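PDB 5DLL: aminopeptidase N from Francisella tularensis subsp. tularensis, which probably trims amino acids one at a time from the N-termini of peptides as a zinc-dependent M1-family aminopeptidase, helping to degrade intracellular peptides. Local coordinates for residues T321-D324 with W325-S329; K560-N564 with A565-W569; T577-L581 with N582-L586; N778-Y781 with S782-G786; K855-F858 with E859-K863. All blocks are in the same frame, centred on the assembly; numbering follows the deposited sequence.

Contact 1. Residues T321-D324 with W325-S329; sequences TCRD and WFQLS
Asp324 receives most of the polar contacts from Phe326 and Gln327, where the chain turns from strand 321-322 into helix 328-346. Its OD1 accepts the backbone N of Phe326 at 2.9 Å on the anti lone pair, the i to i+2 bond of an Asx turn. Gln327 NE2 adds a weak bond to the same OD1, its amide turned 69° from the carboxylate. Gln327 N also bonds to Asp324 O at 3.2 Å. CG of Asp324 stands between its own N and carbonyl carbon (chi1 57°), a torsion that places OD1 beside the amides that follow.

Charge pairing occupies the other oxygen. Arg323 meets OD2 side-on, with NE at 3.0 Å and NH2 at 2.7 Å from Asp324 OD2, which lies in the guanidinium plane.

Cys322 SG makes an oblique sulfur-aromatic contact with Trp325, 4.5 Å from the centroid of its six-membered ring, and packs 4.3 Å from Leu328 CD1; a small thiol suits this buried spot.

Glu332, a zinc ligand, follows on the same helix. The arginine and the surrounding N-H donors would probably stabilise a negatively charged Asp324 despite its burial and help to hold the turn that leads into this zinc-binding helix.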
loop_
_atom_site.group_PDB
_atom_site.type_symbol
_atom_site.label_atom_id
_atom_site.label_comp_id
_atom_site.label_asym_id
_atom_site.label_seq_id
_atom_site.Cartn_x
_atom_site.Cartn_y
_atom_site.Cartn_z
ATOM N N THR A 321 5.634 9.199 -17.525
ATOM C CA THR A 321 4.379 9.341 -16.775
ATOM C C THR A 321 3.180 8.675 -17.472
ATOM O O THR A 321 3.321 8.054 -18.527
ATOM C CB THR A 321 4.072 10.835 -16.488
ATOM O OG1 THR A 321 3.088 10.937 -15.451
ATOM C CG2 THR A 321 3.592 11.578 -17.743
ATOM N N CYS A 322 2.005 8.786 -16.854
ATOM C CA CYS A 322 0.763 8.295 -17.453
ATOM C C CYS A 322 0.163 9.350 -18.391
ATOM O O CYS A 322 0.204 10.543 -18.101
ATOM C CB CYS A 322 -0.252 7.890 -16.368
ATOM S SG CYS A 322 -0.583 9.121 -15.074
ATOM N N ARG A 323 -0.382 8.891 -19.518
ATOM C CA ARG A 323 -1.018 9.760 -20.516
ATOM C C ARG A 323 -2.324 10.340 -19.988
ATOM O O ARG A 323 -2.624 11.522 -20.199
ATOM C CB ARG A 323 -1.295 8.956 -21.783
ATOM C CG ARG A 323 -1.878 9.752 -22.938
ATOM C CD ARG A 323 -2.447 8.819 -23.993
ATOM N NE ARG A 323 -3.692 8.195 -23.550
ATOM C CZ ARG A 323 -4.438 7.381 -24.294
ATOM N NH1 ARG A 323 -4.078 7.074 -25.540
ATOM N NH2 ARG A 323 -5.557 6.870 -23.788
ATOM N N ASP A 324 -3.102 9.491 -19.321
ATOM C CA ASP A 324 -4.339 9.895 -18.664
ATOM C C ASP A 324 -4.479 9.136 -17.343
ATOM O O ASP A 324 -3.664 8.269 -17.041
ATOM C CB ASP A 324 -5.533 9.631 -19.585
ATOM C CG ASP A 324 -5.624 8.179 -20.024
ATOM O OD1 ASP A 324 -5.753 7.297 -19.145
ATOM O OD2 ASP A 324 -5.569 7.919 -21.246
ATOM N N TRP A 325 -5.513 9.444 -16.568
ATOM C CA TRP A 325 -5.675 8.847 -15.238
ATOM C C TRP A 325 -6.324 7.454 -15.237
ATOM O O TRP A 325 -6.475 6.854 -14.174
ATOM C CB TRP A 325 -6.454 9.795 -14.324
ATOM C CG TRP A 325 -5.772 11.119 -14.149
ATOM C CD1 TRP A 325 -6.187 12.328 -14.633
ATOM C CD2 TRP A 325 -4.542 11.364 -13.456
ATOM N NE1 TRP A 325 -5.294 13.312 -14.274
ATOM C CE2 TRP A 325 -4.276 12.747 -13.553
ATOM C CE3 TRP A 325 -3.643 10.549 -12.760
ATOM C CZ2 TRP A 325 -3.146 13.333 -12.977
ATOM C CZ3 TRP A 325 -2.519 11.131 -12.188
ATOM C CH2 TRP A 325 -2.279 12.509 -12.301
ATOM N N PHE A 326 -6.703 6.942 -16.410
ATOM C CA PHE A 326 -7.133 5.535 -16.541
ATOM C C PHE A 326 -5.897 4.632 -16.536
ATOM O O PHE A 326 -5.959 3.443 -16.206
ATOM C CB PHE A 326 -7.921 5.307 -17.841
ATOM C CG PHE A 326 -9.158 6.156 -17.970
ATOM C CD1 PHE A 326 -9.103 7.408 -18.573
ATOM C CD2 PHE A 326 -10.382 5.696 -17.506
ATOM C CE1 PHE A 326 -10.243 8.188 -18.701
ATOM C CE2 PHE A 326 -11.527 6.467 -17.631
ATOM C CZ PHE A 326 -11.457 7.715 -18.232
ATOM N N GLN A 327 -4.772 5.243 -16.896
ATOM C CA GLN A 327 -3.482 4.589 -17.004
ATOM C C GLN A 327 -2.738 4.520 -15.656
ATOM O O GLN A 327 -1.513 4.402 -15.621
ATOM C CB GLN A 327 -2.645 5.353 -18.048
ATOM C CG GLN A 327 -2.466 4.663 -19.392
ATOM C CD GLN A 327 -3.754 4.248 -20.084
ATOM O OE1 GLN A 327 -3.951 3.075 -20.405
ATOM N NE2 GLN A 327 -4.620 5.208 -20.341
ATOM N N LEU A 328 -3.483 4.549 -14.555
ATOM C CA LEU A 328 -2.903 4.653 -13.215
ATOM C C LEU A 328 -2.356 3.314 -12.706
ATOM O O LEU A 328 -1.505 3.288 -11.814
ATOM C CB LEU A 328 -3.952 5.214 -12.244
ATOM C CG LEU A 328 -3.511 6.200 -11.157
ATOM C CD1 LEU A 328 -2.577 7.275 -11.687
ATOM C CD2 LEU A 328 -4.741 6.840 -10.541
ATOM N N SER A 329 -2.837 2.207 -13.275
ATOM C CA SER A 329 -2.292 0.871 -12.980
ATOM C C SER A 329 -0.875 0.662 -13.535
ATOM O O SER A 329 -0.216 -0.323 -13.195
ATOM C CB SER A 329 -3.215 -0.218 -13.534
ATOM O OG SER A 329 -3.295 -0.152 -14.949
#

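Contact 2. Residues K560-N564 with A565-W569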
loop_
_atom_site.group_PDB
_atom_site.type_symbol
_atom_site.label_atom_id
_atom_site.label_comp_id
_atom_site.label_asym_id
_atom_site.label_seq_id
_atom_site.Cartn_x
_atom_site.Cartn_y
_atom_site.Cartn_z
ATOM N N LYS A 560 6.548 -30.819 3.089
ATOM C CA LYS A 560 7.806 -31.455 3.485
ATOM C C LYS A 560 8.962 -31.266 2.482
ATOM O O LYS A 560 10.083 -30.948 2.888
ATOM C CB LYS A 560 7.567 -32.949 3.739
ATOM C CG LYS A 560 8.692 -33.654 4.481
ATOM C CD LYS A 560 8.336 -35.107 4.764
ATOM C CE LYS A 560 9.546 -35.909 5.218
ATOM N NZ LYS A 560 9.993 -35.532 6.586
ATOM N N TYR A 561 8.687 -31.450 1.188
ATOM C CA TYR A 561 9.748 -31.579 0.171
ATOM C C TYR A 561 9.835 -30.473 -0.894
ATOM O O TYR A 561 10.829 -30.415 -1.623
ATOM C CB TYR A 561 9.606 -32.926 -0.554
ATOM C CG TYR A 561 9.864 -34.144 0.309
ATOM C CD1 TYR A 561 11.141 -34.426 0.791
ATOM C CD2 TYR A 561 8.834 -35.031 0.625
ATOM C CE1 TYR A 561 11.383 -35.545 1.572
ATOM C CE2 TYR A 561 9.068 -36.153 1.405
ATOM C CZ TYR A 561 10.343 -36.406 1.875
ATOM O OH TYR A 561 10.579 -37.517 2.651
ATOM N N ASP A 562 8.818 -29.617 -1.000
ATOM C CA ASP A 562 8.768 -28.606 -2.069
ATOM C C ASP A 562 9.843 -27.527 -1.890
ATOM O O ASP A 562 10.021 -26.995 -0.794
ATOM C CB ASP A 562 7.375 -27.955 -2.118
ATOM C CG ASP A 562 7.153 -27.082 -3.362
ATOM O OD1 ASP A 562 8.110 -26.813 -4.121
ATOM O OD2 ASP A 562 5.999 -26.655 -3.578
ATOM N N ASN A 563 10.556 -27.218 -2.976
ATOM C CA ASN A 563 11.526 -26.120 -2.991
ATOM C C ASN A 563 10.868 -24.778 -2.686
ATOM O O ASN A 563 11.422 -23.968 -1.941
ATOM C CB ASN A 563 12.228 -26.024 -4.354
ATOM C CG ASN A 563 13.313 -27.075 -4.541
ATOM O OD1 ASN A 563 14.031 -27.425 -3.603
ATOM N ND2 ASN A 563 13.456 -27.563 -5.768
ATOM N N ASN A 564 9.690 -24.557 -3.270
ATOM C CA ASN A 564 8.982 -23.277 -3.177
ATOM C C ASN A 564 8.459 -22.973 -1.772
ATOM O O ASN A 564 7.475 -23.563 -1.328
ATOM C CB ASN A 564 7.816 -23.241 -4.173
ATOM C CG ASN A 564 7.207 -21.861 -4.312
ATOM O OD1 ASN A 564 6.021 -21.661 -4.050
ATOM N ND2 ASN A 564 8.017 -20.899 -4.729
ATOM N N ALA A 565 9.122 -22.040 -1.091
ATOM C CA ALA A 565 8.736 -21.618 0.260
ATOM C C ALA A 565 7.267 -21.192 0.367
ATOM O O ALA A 565 6.604 -21.482 1.364
ATOM C CB ALA A 565 9.638 -20.483 0.733
ATOM N N PHE A 566 6.766 -20.498 -0.651
ATOM C CA PHE A 566 5.391 -20.019 -0.630
ATOM C C PHE A 566 4.411 -21.187 -0.575
ATOM O O PHE A 566 3.571 -21.249 0.322
ATOM C CB PHE A 566 5.102 -19.136 -1.847
ATOM C CG PHE A 566 3.687 -18.630 -1.908
ATOM C CD1 PHE A 566 3.319 -17.472 -1.229
ATOM C CD2 PHE A 566 2.720 -19.311 -2.642
ATOM C CE1 PHE A 566 2.017 -17.005 -1.279
ATOM C CE2 PHE A 566 1.417 -18.847 -2.697
ATOM C CZ PHE A 566 1.064 -17.694 -2.013
ATOM N N ASN A 567 4.526 -22.113 -1.527
ATOM C CA ASN A 567 3.610 -23.254 -1.594
ATOM C C ASN A 567 3.669 -24.140 -0.354
ATOM O O ASN A 567 2.709 -24.855 -0.063
ATOM C CB ASN A 567 3.850 -24.098 -2.857
ATOM C CG ASN A 567 2.978 -23.672 -4.032
ATOM O OD1 ASN A 567 2.171 -22.746 -3.934
ATOM N ND2 ASN A 567 3.137 -24.361 -5.154
ATOM N N ARG A 568 4.788 -24.097 0.369
ATOM C CA ARG A 568 4.900 -24.793 1.652
ATOM C C ARG A 568 3.987 -24.147 2.693
ATOM O O ARG A 568 3.205 -24.831 3.347
ATOM C CB ARG A 568 6.350 -24.811 2.148
ATOM C CG ARG A 568 7.280 -25.679 1.309
ATOM C CD ARG A 568 8.716 -25.642 1.814
ATOM N NE ARG A 568 8.931 -26.529 2.960
ATOM C CZ ARG A 568 10.124 -26.905 3.424
ATOM N NH1 ARG A 568 11.247 -26.487 2.847
ATOM N NH2 ARG A 568 10.197 -27.713 4.475
ATOM N N TRP A 569 4.093 -22.830 2.833
ATOM C CA TRP A 569 3.175 -22.055 3.678
ATOM C C TRP A 569 1.725 -22.213 3.199
ATOM O O TRP A 569 0.827 -22.466 3.997
ATOM C CB TRP A 569 3.592 -20.572 3.694
ATOM C CG TRP A 569 2.555 -19.612 4.210
ATOM C CD1 TRP A 569 2.393 -19.186 5.498
ATOM C CD2 TRP A 569 1.553 -18.938 3.436
ATOM N NE1 TRP A 569 1.343 -18.298 5.576
ATOM C CE2 TRP A 569 0.812 -18.129 4.323
ATOM C CE3 TRP A 569 1.206 -18.944 2.079
ATOM C CZ2 TRP A 569 -0.255 -17.339 3.899
ATOM C CZ3 TRP A 569 0.147 -18.160 1.659
ATOM C CH2 TRP A 569 -0.572 -17.370 2.563
#
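Asn564 and Phe566 lie side by side and point the same way, amide and ring planes 53° apart, with Asn564 OD1 at the ring edge and 3.5 Å from Phe566 CB. That oxygen also caps helix 565-581, accepting Asn567 N at 3.0 Å from above the amide plane in a fairly straight bond. CG of Asn564 is anti to the backbone N (chi1 -169°), which carries the amide forward over the first helical turn; asparagine is a short acceptor suited to an N-cap.

The Asp562 carboxylate slants across Asn567, their planes 59° apart, and OD2 touches Asn567 CB at 3.4 Å. Both side chains bond to Ser535 OG. The other oxygen, Asp562 OD1, takes Asn564 N at 2.9 Å to close an Asx turn, and also pairs with Arg538.

Arg568 doubles back alongside the preceding chain: its CD rests 3.2 Å from Asp562 O, while Lys560 O lies over one face of the guanidinium, 3.6 Å from NH2. Its NE bonds to Val559 O.

Within the link between helices 552-561 and 565-581 the contacts are thus mainly polar, satisfying amides at the new helix start and a carbonyl near the old helix end.

Contact 3. Residues T577-L581 with N582-L586; sequences TNIIL and NNADL
Ile580 O is gripped twice at the end of helix 565-581: Asn583 N donates to it at 3.0 Å from above the carbonyl plane, and Ser635 OG of helix 629-646 bonds to it from outside. One residue earlier in the helix, Ile579 O accepts Ala584 N at 3.0 Å in a straight bond (N-H...O 164°) that lies nearly along the C=O axis. Asn582 N still reaches back to Asn578 O, but weakly.

Between these bonds the chain reverses its helical sense at Asn583, whose phi is positive (51°). Asparagine tolerates such left-handed backbone angles better than most residues. An apolar pair spans the same turn: the CG2 branch of Ile579, anti to the backbone N, lies 4.2 Å from Ala584 CB. Ala584 O, 3.6 Å from that CG2, and Asp585 O, near Ile579 CD1, are van der Waals neighbours. The small methyl of Ala584 lies 3.5 Å from Ile579 O.

Crossed 6-to-1 and 5-to-2 backbone bonds, a positive phi and an apolar pair bridging helix and tail are the marks of a Schellman C-cap, here opening the short loop to helix 588-598.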
loop_
_atom_site.group_PDB
_atom_site.type_symbol
_atom_site.label_atom_id
_atom_site.label_comp_id
_atom_site.label_asym_id
_atom_site.label_seq_id
_atom_site.Cartn_x
_atom_site.Cartn_y
_atom_site.Cartn_z
ATOM N N THR A 577 -6.605 -24.975 8.035
ATOM C CA THR A 577 -7.930 -24.403 7.824
ATOM C C THR A 577 -8.997 -25.491 7.679
ATOM O O THR A 577 -10.065 -25.392 8.288
ATOM C CB THR A 577 -7.938 -23.476 6.589
ATOM O OG1 THR A 577 -7.096 -22.347 6.849
ATOM C CG2 THR A 577 -9.348 -22.982 6.262
ATOM N N ASN A 578 -8.706 -26.520 6.886
ATOM C CA ASN A 578 -9.640 -27.634 6.692
ATOM C C ASN A 578 -9.832 -28.489 7.951
ATOM O O ASN A 578 -10.891 -29.084 8.142
ATOM C CB ASN A 578 -9.207 -28.505 5.511
ATOM C CG ASN A 578 -9.321 -27.781 4.178
ATOM O OD1 ASN A 578 -9.973 -26.734 4.070
ATOM N ND2 ASN A 578 -8.685 -28.335 3.150
ATOM N N ILE A 579 -8.810 -28.536 8.802
ATOM C CA ILE A 579 -8.919 -29.167 10.120
ATOM C C ILE A 579 -9.930 -28.427 10.997
ATOM O O ILE A 579 -10.739 -29.051 11.687
ATOM C CB ILE A 579 -7.544 -29.208 10.838
ATOM C CG1 ILE A 579 -6.606 -30.222 10.161
ATOM C CG2 ILE A 579 -7.693 -29.524 12.325
ATOM C CD1 ILE A 579 -6.922 -31.678 10.451
ATOM N N ILE A 580 -9.877 -27.099 10.956
ATOM C CA ILE A 580 -10.713 -26.253 11.809
ATOM C C ILE A 580 -12.193 -26.395 11.438
ATOM O O ILE A 580 -13.046 -26.564 12.317
ATOM C CB ILE A 580 -10.307 -24.764 11.702
ATOM C CG1 ILE A 580 -8.823 -24.571 12.076
ATOM C CG2 ILE A 580 -11.226 -23.883 12.550
ATOM C CD1 ILE A 580 -8.547 -24.159 13.503
ATOM N N LEU A 581 -12.484 -26.336 10.139
ATOM C CA LEU A 581 -13.866 -26.386 9.640
ATOM C C LEU A 581 -14.540 -27.732 9.911
ATOM O O LEU A 581 -15.747 -27.788 10.134
ATOM C CB LEU A 581 -13.917 -26.069 8.140
ATOM C CG LEU A 581 -13.394 -24.697 7.699
ATOM C CD1 LEU A 581 -13.502 -24.564 6.188
ATOM C CD2 LEU A 581 -14.131 -23.562 8.396
ATOM N N ASN A 582 -13.756 -28.807 9.906
ATOM C CA ASN A 582 -14.265 -30.132 10.256
ATOM C C ASN A 582 -14.366 -30.355 11.769
ATOM O O ASN A 582 -14.755 -31.442 12.201
ATOM C CB ASN A 582 -13.382 -31.228 9.639
ATOM C CG ASN A 582 -13.249 -31.103 8.128
ATOM O OD1 ASN A 582 -12.184 -31.361 7.568
ATOM N ND2 ASN A 582 -14.328 -30.701 7.462
ATOM N N ASN A 583 -14.028 -29.339 12.570
ATOM C CA ASN A 583 -13.962 -29.470 14.031
ATOM C C ASN A 583 -13.102 -30.675 14.428
ATOM O O ASN A 583 -13.375 -31.356 15.419
ATOM C CB ASN A 583 -15.372 -29.577 14.638
ATOM C CG ASN A 583 -16.192 -28.308 14.456
ATOM O OD1 ASN A 583 -17.195 -28.297 13.744
ATOM N ND2 ASN A 583 -15.769 -27.232 15.106
ATOM N N ALA A 584 -12.053 -30.915 13.644
ATOM C CA ALA A 584 -11.278 -32.146 13.736
ATOM C C ALA A 584 -10.160 -32.038 14.763
ATOM O O ALA A 584 -9.654 -30.944 15.036
ATOM C CB ALA A 584 -10.698 -32.497 12.372
ATOM N N ASP A 585 -9.782 -33.184 15.328
ATOM C CA ASP A 585 -8.607 -33.277 16.189
ATOM C C ASP A 585 -7.352 -33.239 15.327
ATOM O O ASP A 585 -7.419 -33.349 14.100
ATOM C CB ASP A 585 -8.633 -34.564 17.027
ATOM C CG ASP A 585 -9.655 -34.517 18.154
ATOM O OD1 ASP A 585 -9.927 -33.415 18.680
ATOM O OD2 ASP A 585 -10.175 -35.592 18.525
ATOM N N LEU A 586 -6.208 -33.088 15.983
ATOM C CA LEU A 586 -4.946 -32.869 15.288
ATOM C C LEU A 586 -4.297 -34.191 14.859
ATOM O O LEU A 586 -4.072 -35.084 15.678
ATOM C CB LEU A 586 -4.004 -32.064 16.187
ATOM C CG LEU A 586 -2.957 -31.180 15.512
ATOM C CD1 LEU A 586 -3.595 -30.197 14.537
ATOM C CD2 LEU A 586 -2.159 -30.444 16.578
#

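Contact 4. Residues N778-Y781 with S782-G786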
loop_
_atom_site.group_PDB
_atom_site.type_symbol
_atom_site.label_atom_id
_atom_site.label_comp_id
_atom_site.label_asym_id
_atom_site.label_seq_id
_atom_site.Cartn_x
_atom_site.Cartn_y
_atom_site.Cartn_z
ATOM N N ASN A 778 -6.500 8.920 15.071
ATOM C CA ASN A 778 -5.540 7.840 15.268
ATOM C C ASN A 778 -5.869 7.021 16.512
ATOM O O ASN A 778 -5.650 5.812 16.545
ATOM C CB ASN A 778 -4.121 8.405 15.364
ATOM C CG ASN A 778 -3.647 9.006 14.055
ATOM O OD1 ASN A 778 -3.532 8.306 13.053
ATOM N ND2 ASN A 778 -3.380 10.308 14.055
ATOM N N LYS A 779 -6.406 7.686 17.527
ATOM C CA LYS A 779 -6.803 7.019 18.760
ATOM C C LYS A 779 -8.113 6.255 18.569
ATOM O O LYS A 779 -8.374 5.263 19.257
ATOM C CB LYS A 779 -6.937 8.034 19.893
ATOM C CG LYS A 779 -5.698 8.896 20.074
ATOM C CD LYS A 779 -5.566 9.430 21.490
ATOM C CE LYS A 779 -4.289 10.242 21.656
ATOM N NZ LYS A 779 -3.709 10.076 23.014
ATOM N N VAL A 780 -8.928 6.722 17.630
ATOM C CA VAL A 780 -10.169 6.044 17.276
ATOM C C VAL A 780 -9.885 4.732 16.534
ATOM O O VAL A 780 -10.575 3.741 16.756
ATOM C CB VAL A 780 -11.089 6.958 16.427
ATOM C CG1 VAL A 780 -12.318 6.199 15.939
ATOM C CG2 VAL A 780 -11.505 8.188 17.228
ATOM N N TYR A 781 -8.874 4.724 15.666
ATOM C CA TYR A 781 -8.494 3.499 14.939
ATOM C C TYR A 781 -7.825 2.494 15.869
ATOM O O TYR A 781 -7.954 1.281 15.689
ATOM C CB TYR A 781 -7.561 3.807 13.759
ATOM C CG TYR A 781 -8.067 4.876 12.811
ATOM C CD1 TYR A 781 -9.424 4.984 12.500
ATOM C CD2 TYR A 781 -7.187 5.773 12.213
ATOM C CE1 TYR A 781 -9.886 5.959 11.633
ATOM C CE2 TYR A 781 -7.642 6.754 11.342
ATOM C CZ TYR A 781 -8.991 6.841 11.057
ATOM O OH TYR A 781 -9.452 7.809 10.195
ATOM N N SER A 782 -7.105 3.010 16.860
ATOM C CA SER A 782 -6.464 2.175 17.864
ATOM C C SER A 782 -7.491 1.476 18.740
ATOM O O SER A 782 -7.548 0.249 18.767
ATOM C CB SER A 782 -5.529 3.012 18.740
ATOM O OG SER A 782 -4.485 3.567 17.963
ATOM N N LEU A 783 -8.305 2.260 19.446
ATOM C CA LEU A 783 -9.221 1.709 20.439
ATOM C C LEU A 783 -10.466 1.090 19.809
ATOM O O LEU A 783 -10.783 -0.071 20.074
ATOM C CB LEU A 783 -9.636 2.780 21.450
ATOM C CG LEU A 783 -10.462 2.254 22.633
ATOM C CD1 LEU A 783 -9.632 1.312 23.494
ATOM C CD2 LEU A 783 -11.009 3.404 23.464
ATOM N N ILE A 784 -11.172 1.866 18.986
ATOM C CA ILE A 784 -12.452 1.423 18.432
ATOM C C ILE A 784 -12.242 0.467 17.255
ATOM O O ILE A 784 -12.841 -0.609 17.212
ATOM C CB ILE A 784 -13.342 2.611 18.000
ATOM C CG1 ILE A 784 -13.516 3.622 19.150
ATOM C CG2 ILE A 784 -14.696 2.114 17.499
ATOM C CD1 ILE A 784 -14.037 3.041 20.450
ATOM N N GLY A 785 -11.390 0.859 16.309
ATOM C CA GLY A 785 -11.029 -0.004 15.181
ATOM C C GLY A 785 -10.296 -1.257 15.628
ATOM O O GLY A 785 -10.430 -2.315 15.014
ATOM N N GLY A 786 -9.516 -1.129 16.699
ATOM C CA GLY A 786 -8.858 -2.267 17.329
ATOM C C GLY A 786 -9.826 -3.234 17.987
ATOM O O GLY A 786 -9.586 -4.438 17.989
#
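Ser782 grips Asn778 O twice, through its hydroxyl (OG to O 2.9 Å) and its backbone N (3.2 Å), the two donors coming from opposite faces of the carbonyl plane. The hydroxyl reaches back along the helix because OG is anti to the carbonyl carbon of Ser782 (chi1 -63°), beside the backbone N. Leu783 N then bonds to Lys779 O at 3.0 Å, as in a regular alpha-helix.

At Val780 the pattern changes. Its carbonyl O accepts from both Ile784 N and Gly785 N, each at 3.0 Å, but the bond to Gly785 is the straighter (166° against 130°), an i to i+5 link as in a pi-turn. Gly785 CA lies 3.4 Å from Tyr781 O, and glycine brings no side chain to press on that oxygen.

On the apolar side Val780 CG1 packs on Ile784 CB at 4.3 Å. These branched side chains fill in against Met823 of helix 817-824, while Ile784 also meets Phe804 and Met805 of helix 800-815. Behind Ser782 stands Asn745, and Lys779 NZ bonds to Ala771 O.

Ser782's buried hydroxyl is therefore satisfied within its own helix, and the shared acceptor at Val780 points to a local widening of helix 777-788, with glycine where Tyr781 O lies against the backbone.

Contact 5. Residues K855-F858 with E859-K863; sequences KNVF and EIVSK
Phe858 presents one face of its ring to Ser862, whose OG stands 3.7 Å above the plane, offset toward the rim near CE2. The same hydroxyl donates to Phe858 O at 2.6 Å, while Ser862 N bonds to that carbonyl at 3.1 Å from the opposite face of its plane. With chi1 at -66° the hydroxyl of Ser862 is turned back toward the preceding turn, and the short serine can lie over the ring while still bonding to the backbone.

One strip round the helix, Asn856 and Ile860 run side by side, with Asn856 OD1 3.4 Å from Ile860 CD1. Val857 and Val861 likewise point the same way, CG1 of Val857 and CG2 of Val861 4.2 Å apart, a compact beta-branched pair for the buried side.

The valines lie on the side of helix 855-866 that faces helix 835-849: both pack on Ile848, and Val861 also on Leu845. Val857 and Ile860 face Ala820 and Ala821 of helix 817-824, respectively, and Phe858 lies on Lys849 and Pro853, where the chain arrives from helix 835-849.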
loop_
_atom_site.group_PDB
_atom_site.type_symbol
_atom_site.label_atom_id
_atom_site.label_comp_id
_atom_site.label_asym_id
_atom_site.label_seq_id
_atom_site.Cartn_x
_atom_site.Cartn_y
_atom_site.Cartn_z
ATOM N N LYS A 855 -25.552 13.830 7.443
ATOM C CA LYS A 855 -25.911 13.338 6.116
ATOM C C LYS A 855 -24.995 12.187 5.696
ATOM O O LYS A 855 -25.473 11.136 5.295
ATOM C CB LYS A 855 -25.842 14.484 5.099
ATOM C CG LYS A 855 -26.057 14.074 3.649
ATOM C CD LYS A 855 -26.135 15.294 2.741
ATOM C CE LYS A 855 -25.801 14.950 1.297
ATOM N NZ LYS A 855 -24.379 14.536 1.116
ATOM N N ASN A 856 -23.685 12.395 5.817
ATOM C CA ASN A 856 -22.667 11.404 5.432
ATOM C C ASN A 856 -22.958 10.007 5.997
ATOM O O ASN A 856 -23.072 9.031 5.247
ATOM C CB ASN A 856 -21.275 11.892 5.891
ATOM C CG ASN A 856 -20.129 11.042 5.347
ATOM O OD1 ASN A 856 -20.309 10.222 4.445
ATOM N ND2 ASN A 856 -18.933 11.247 5.897
ATOM N N VAL A 857 -23.093 9.935 7.317
ATOM C CA VAL A 857 -23.345 8.684 8.031
ATOM C C VAL A 857 -24.732 8.105 7.729
ATOM O O VAL A 857 -24.876 6.889 7.563
ATOM C CB VAL A 857 -23.201 8.895 9.556
ATOM C CG1 VAL A 857 -23.691 7.680 10.333
ATOM C CG2 VAL A 857 -21.757 9.231 9.908
ATOM N N PHE A 858 -25.747 8.971 7.683
ATOM C CA PHE A 858 -27.112 8.559 7.341
ATOM C C PHE A 858 -27.167 7.887 5.967
ATOM O O PHE A 858 -27.868 6.894 5.794
ATOM C CB PHE A 858 -28.077 9.759 7.371
ATOM C CG PHE A 858 -29.511 9.389 7.093
ATOM C CD1 PHE A 858 -30.344 8.962 8.119
ATOM C CD2 PHE A 858 -30.020 9.440 5.801
ATOM C CE1 PHE A 858 -31.656 8.596 7.865
ATOM C CE2 PHE A 858 -31.331 9.073 5.540
ATOM C CZ PHE A 858 -32.150 8.650 6.574
ATOM N N GLU A 859 -26.428 8.431 5.001
ATOM C CA GLU A 859 -26.422 7.924 3.622
ATOM C C GLU A 859 -25.782 6.540 3.538
ATOM O O GLU A 859 -26.363 5.607 2.984
ATOM C CB GLU A 859 -25.660 8.884 2.695
ATOM C CG GLU A 859 -26.218 10.304 2.633
ATOM C CD GLU A 859 -27.047 10.584 1.395
ATOM O OE1 GLU A 859 -28.245 10.906 1.546
ATOM O OE2 GLU A 859 -26.498 10.494 0.276
ATOM N N ILE A 860 -24.584 6.416 4.100
ATOM C CA ILE A 860 -23.819 5.171 4.036
ATOM C C ILE A 860 -24.551 4.035 4.757
ATOM O O ILE A 860 -24.729 2.952 4.197
ATOM C CB ILE A 860 -22.391 5.365 4.604
ATOM C CG1 ILE A 860 -21.590 6.297 3.685
ATOM C CG2 ILE A 860 -21.666 4.032 4.734
ATOM C CD1 ILE A 860 -20.309 6.828 4.293
ATOM N N VAL A 861 -24.981 4.291 5.990
ATOM C CA VAL A 861 -25.726 3.302 6.777
ATOM C C VAL A 861 -26.999 2.860 6.056
ATOM O O VAL A 861 -27.311 1.672 6.006
ATOM C CB VAL A 861 -26.063 3.849 8.182
ATOM C CG1 VAL A 861 -27.151 3.029 8.855
ATOM C CG2 VAL A 861 -24.813 3.864 9.048
ATOM N N SER A 862 -27.730 3.819 5.500
ATOM C CA SER A 862 -28.927 3.513 4.722
ATOM C C SER A 862 -28.593 2.584 3.559
ATOM O O SER A 862 -29.320 1.625 3.296
ATOM C CB SER A 862 -29.575 4.799 4.198
ATOM O OG SER A 862 -30.066 5.596 5.265
ATOM N N LYS A 863 -27.479 2.866 2.887
ATOM C CA LYS A 863 -27.074 2.130 1.688
ATOM C C LYS A 863 -26.797 0.640 1.944
ATOM O O LYS A 863 -27.204 -0.207 1.147
ATOM C CB LYS A 863 -25.852 2.787 1.040
ATOM C CG LYS A 863 -25.700 2.463 -0.435
ATOM C CD LYS A 863 -24.336 2.871 -0.957
ATOM C CE LYS A 863 -24.165 2.458 -2.407
ATOM N NZ LYS A 863 -22.757 2.628 -2.854
#

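In the fold
All five contacts are local and follow one another in series along the chain. Contact 1 belongs to the catalytic peptidase M1 range and leads into the helix bearing the zinc ligand Glu332; contacts 2 to 5 fall in the C-terminal helical range of the ARM-repeat type. Contacts 2 and 3 mark the two ends of helix 565-581, their centres 22 Å apart: one caps its start, the other its finish. Contacts 4 and 5, with centres 21 Å apart, lie within helices 777-788 and 855-866, and both helices pack on helix 817-824. Contact 1 is 32 to 46 Å from the others, centre to centre, so the contact near the zinc site is well apart from the pairs in the helical range.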